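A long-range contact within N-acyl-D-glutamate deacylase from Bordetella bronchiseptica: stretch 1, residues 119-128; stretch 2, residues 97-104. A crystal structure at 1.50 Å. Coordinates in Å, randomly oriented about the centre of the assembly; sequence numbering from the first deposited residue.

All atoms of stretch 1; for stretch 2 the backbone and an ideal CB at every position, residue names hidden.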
# COMPACT_ATOMS: atom_id res chain seq x y z
N PRO A 119 9.25 4.72 18.26
CA PRO A 119 8.69 6.04 18.55
C PRO A 119 8.58 6.84 17.26
O PRO A 119 9.51 6.87 16.45
CB PRO A 119 9.71 6.64 19.52
CG PRO A 119 10.19 5.43 20.27
CD PRO A 119 10.39 4.43 19.15
N LEU A 120 7.44 7.49 17.05
CA LEU A 120 7.22 8.27 15.84
C LEU A 120 8.17 9.46 15.72
O LEU A 120 8.71 9.94 16.71
CB LEU A 120 5.77 8.73 15.77
CG LEU A 120 4.75 7.59 15.68
CD1 LEU A 120 3.34 8.15 15.51
CD2 LEU A 120 5.11 6.69 14.51
N PHE A 121 8.36 9.91 14.49
CA PHE A 121 9.24 11.04 14.20
C PHE A 121 8.51 12.36 14.42
O PHE A 121 7.30 12.45 14.23
CB PHE A 121 9.74 10.94 12.76
CG PHE A 121 10.72 9.82 12.55
CD1 PHE A 121 12.08 10.01 12.77
CD2 PHE A 121 10.27 8.56 12.15
CE1 PHE A 121 12.99 8.96 12.60
CE2 PHE A 121 11.17 7.50 11.98
CZ PHE A 121 12.53 7.70 12.21
N ALA A 122 9.26 13.39 14.81
CA ALA A 122 8.70 14.71 15.07
C ALA A 122 7.89 15.25 13.90
O ALA A 122 6.77 15.71 14.07
CB ALA A 122 9.82 15.69 15.43
N ASP A 123 8.49 15.20 12.71
CA ASP A 123 7.83 15.68 11.50
C ASP A 123 8.40 14.96 10.28
O ASP A 123 9.33 14.16 10.40
CB ASP A 123 8.01 17.20 11.33
CG ASP A 123 9.46 17.64 11.49
OD1 ASP A 123 10.37 16.90 11.07
OD2 ASP A 123 9.68 18.75 12.01
N VAL A 124 7.84 15.25 9.11
CA VAL A 124 8.31 14.62 7.89
C VAL A 124 9.78 14.92 7.61
O VAL A 124 10.52 14.04 7.18
CB VAL A 124 7.44 15.03 6.68
CG1 VAL A 124 8.01 14.44 5.40
CG2 VAL A 124 6.02 14.55 6.89
N PRO A 125 10.22 16.17 7.84
CA PRO A 125 11.63 16.45 7.59
C PRO A 125 12.55 15.51 8.38
O PRO A 125 13.55 15.02 7.87
CB PRO A 125 11.77 17.90 8.02
CG PRO A 125 10.45 18.48 7.61
CD PRO A 125 9.47 17.42 8.09
N ALA A 126 12.18 15.24 9.63
CA ALA A 126 12.97 14.36 10.49
C ALA A 126 12.92 12.93 9.96
O ALA A 126 13.94 12.23 9.92
CB ALA A 126 12.43 14.40 11.91
N TYR A 127 11.74 12.50 9.54
CA TYR A 127 11.55 11.15 9.01
C TYR A 127 12.39 10.97 7.75
O TYR A 127 13.14 10.00 7.62
CB TYR A 127 10.07 10.93 8.71
CG TYR A 127 9.72 9.59 8.10
CD1 TYR A 127 10.19 8.40 8.65
CD2 TYR A 127 8.86 9.51 7.00
CE1 TYR A 127 9.82 7.16 8.12
CE2 TYR A 127 8.49 8.28 6.46
CZ TYR A 127 8.97 7.12 7.03
OH TYR A 127 8.59 5.90 6.50
N PHE A 128 12.26 11.91 6.82
CA PHE A 128 13.01 11.84 5.57
C PHE A 128 14.51 11.95 5.80
O PHE A 128 15.30 11.35 5.08
CB PHE A 128 12.54 12.95 4.61
CG PHE A 128 11.21 12.66 3.96
CD1 PHE A 128 10.53 11.48 4.23
CD2 PHE A 128 10.66 13.56 3.05
CE1 PHE A 128 9.31 11.20 3.60
CE2 PHE A 128 9.45 13.29 2.42
CZ PHE A 128 8.77 12.11 2.70
N UNK A 97 -2.61 6.77 9.51
CA UNK A 97 -1.46 6.62 10.40
C UNK A 97 -0.14 6.63 9.65
O UNK A 97 0.05 5.89 8.68
CB UNK A 97 -1.58 5.32 11.20
N UNK A 98 0.79 7.46 10.13
CA UNK A 98 2.09 7.60 9.48
C UNK A 98 3.24 7.72 10.47
O UNK A 98 3.03 7.84 11.68
CB UNK A 98 2.08 8.82 8.56
N UNK A 99 4.46 7.71 9.94
CA UNK A 99 5.67 7.82 10.75
C UNK A 99 5.74 9.17 11.46
O UNK A 99 6.31 9.27 12.55
CB UNK A 99 6.91 7.62 9.88
N UNK A 100 5.16 10.19 10.85
CA UNK A 100 5.17 11.54 11.42
C UNK A 100 3.92 12.31 10.97
O UNK A 100 3.30 11.95 9.98
CB UNK A 100 6.44 12.29 11.01
N UNK A 101 3.55 13.37 11.70
CA UNK A 101 4.21 13.90 12.90
C UNK A 101 3.86 13.10 14.15
O UNK A 101 2.89 12.34 14.16
CB UNK A 101 3.83 15.37 13.11
N UNK A 102 4.66 13.28 15.19
CA UNK A 102 4.44 12.58 16.45
C UNK A 102 3.24 13.13 17.21
O UNK A 102 2.98 14.34 17.19
CB UNK A 102 5.69 12.67 17.32
N UNK A 103 2.50 12.26 17.89
CA UNK A 103 1.33 12.70 18.66
C UNK A 103 1.76 13.46 19.90
O UNK A 103 2.91 13.36 20.34
CB UNK A 103 0.46 11.51 19.05
N UNK A 104 0.84 14.24 20.47
CA UNK A 104 1.13 14.98 21.69
C UNK A 104 1.31 13.92 22.77
O UNK A 104 0.73 12.83 22.68
CB UNK A 104 0.03 15.98 22.04

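Position 97 has nothing of stretch 1 within 5.5 Å of its ideal CB, and its phi/psi of -118/130 is an extended conformation that β-branched residues favour, though many others would fit. It is Val 97. At 98 the CB again meets nothing, so the contact leaves the side chain open; the backbone alone takes part, its O lying 3.7 Å from Leu 120 CD2. The residue is Ser 98, whose OG donates to the backbone O of position 100 at 2.6 Å, a bond inside its own stretch.

Position 99 is far more demanding. CA-to-CB points toward stretch 1, and the ideal CB sits 3.4 Å from Tyr 127 CE1 and 4.2 Å from Phe 121 CD2. The tight spacing suits alanine; glycine would also fit but would place no carbon over the Tyr 127 ring. Ala 99 fills it: its CB lies over one face of that ring, 3.4 Å from the centroid and 12° off the normal, a CH-pi contact. The backbone contributes as well, for Phe 121 N donates to Ala 99 O at 2.9 Å.

At 100 the CB also points toward stretch 1, into the bend where the loop enters the helix: 3.3 Å from Phe 121 O, 3.4 Å from Asp 123 C and 3.8 Å from Val 124 N. Main chain lies so near that little room remains, and a small residue is again expected. Ala 100 packs its methyl there, with its CB 4.0 Å from Phe 121 CB.

Position 101 follows a cis peptide, visible in the backbone and a strong pointer to proline; phi of -79° agrees. The CB runs sideways, its ideal place 3.1 Å from Ala 122 O. Pro 101 is the deposited residue; its backbone N, closed into the ring, carries no hydrogen.

At 102 the backbone N donates a weak hydrogen bond to Ala 122 O at 3.4 Å, which proline could not make, a mild argument against it. The sideways CB lies 3.5 Å from Phe 121 O and 4.1 Å from Leu 120 O; a small side chain fits easily beside these carbonyls, but stretch 1 leaves the way outward open, so larger ones are not excluded. Ala 102 serves, its CB 4.2 Å from Leu 120 CB.

Position 103 has no atom of stretch 1 within 5.5 Å of its ideal CB; phi of -72° admits proline among many others. In Pro 103 the ring reaches back along its own chain, bringing CD to 3.7 Å from Leu 120 CD1, an apolar contact. Position 104 is out of reach; it is Leu 104.

Stretch 2 (97-104) VSAAPAPL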
# COMPACT_ATOMS: atom_id res chain seq x y z
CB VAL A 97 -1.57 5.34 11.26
CG1 VAL A 97 -2.71 5.49 12.25
CG2 VAL A 97 -1.79 4.12 10.37
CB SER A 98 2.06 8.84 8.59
OG SER A 98 1.69 9.99 9.35
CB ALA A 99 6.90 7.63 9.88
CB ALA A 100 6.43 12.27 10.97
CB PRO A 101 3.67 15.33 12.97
CG PRO A 101 2.27 15.15 12.49
CD PRO A 101 2.45 14.26 11.28
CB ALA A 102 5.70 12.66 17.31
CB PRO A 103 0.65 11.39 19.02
CG PRO A 103 1.81 10.47 19.21
CD PRO A 103 2.67 10.80 18.01
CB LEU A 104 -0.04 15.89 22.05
CG LEU A 104 -0.25 17.12 21.17
CD1 LEU A 104 -1.63 17.70 21.42
CD2 LEU A 104 0.84 18.15 21.46
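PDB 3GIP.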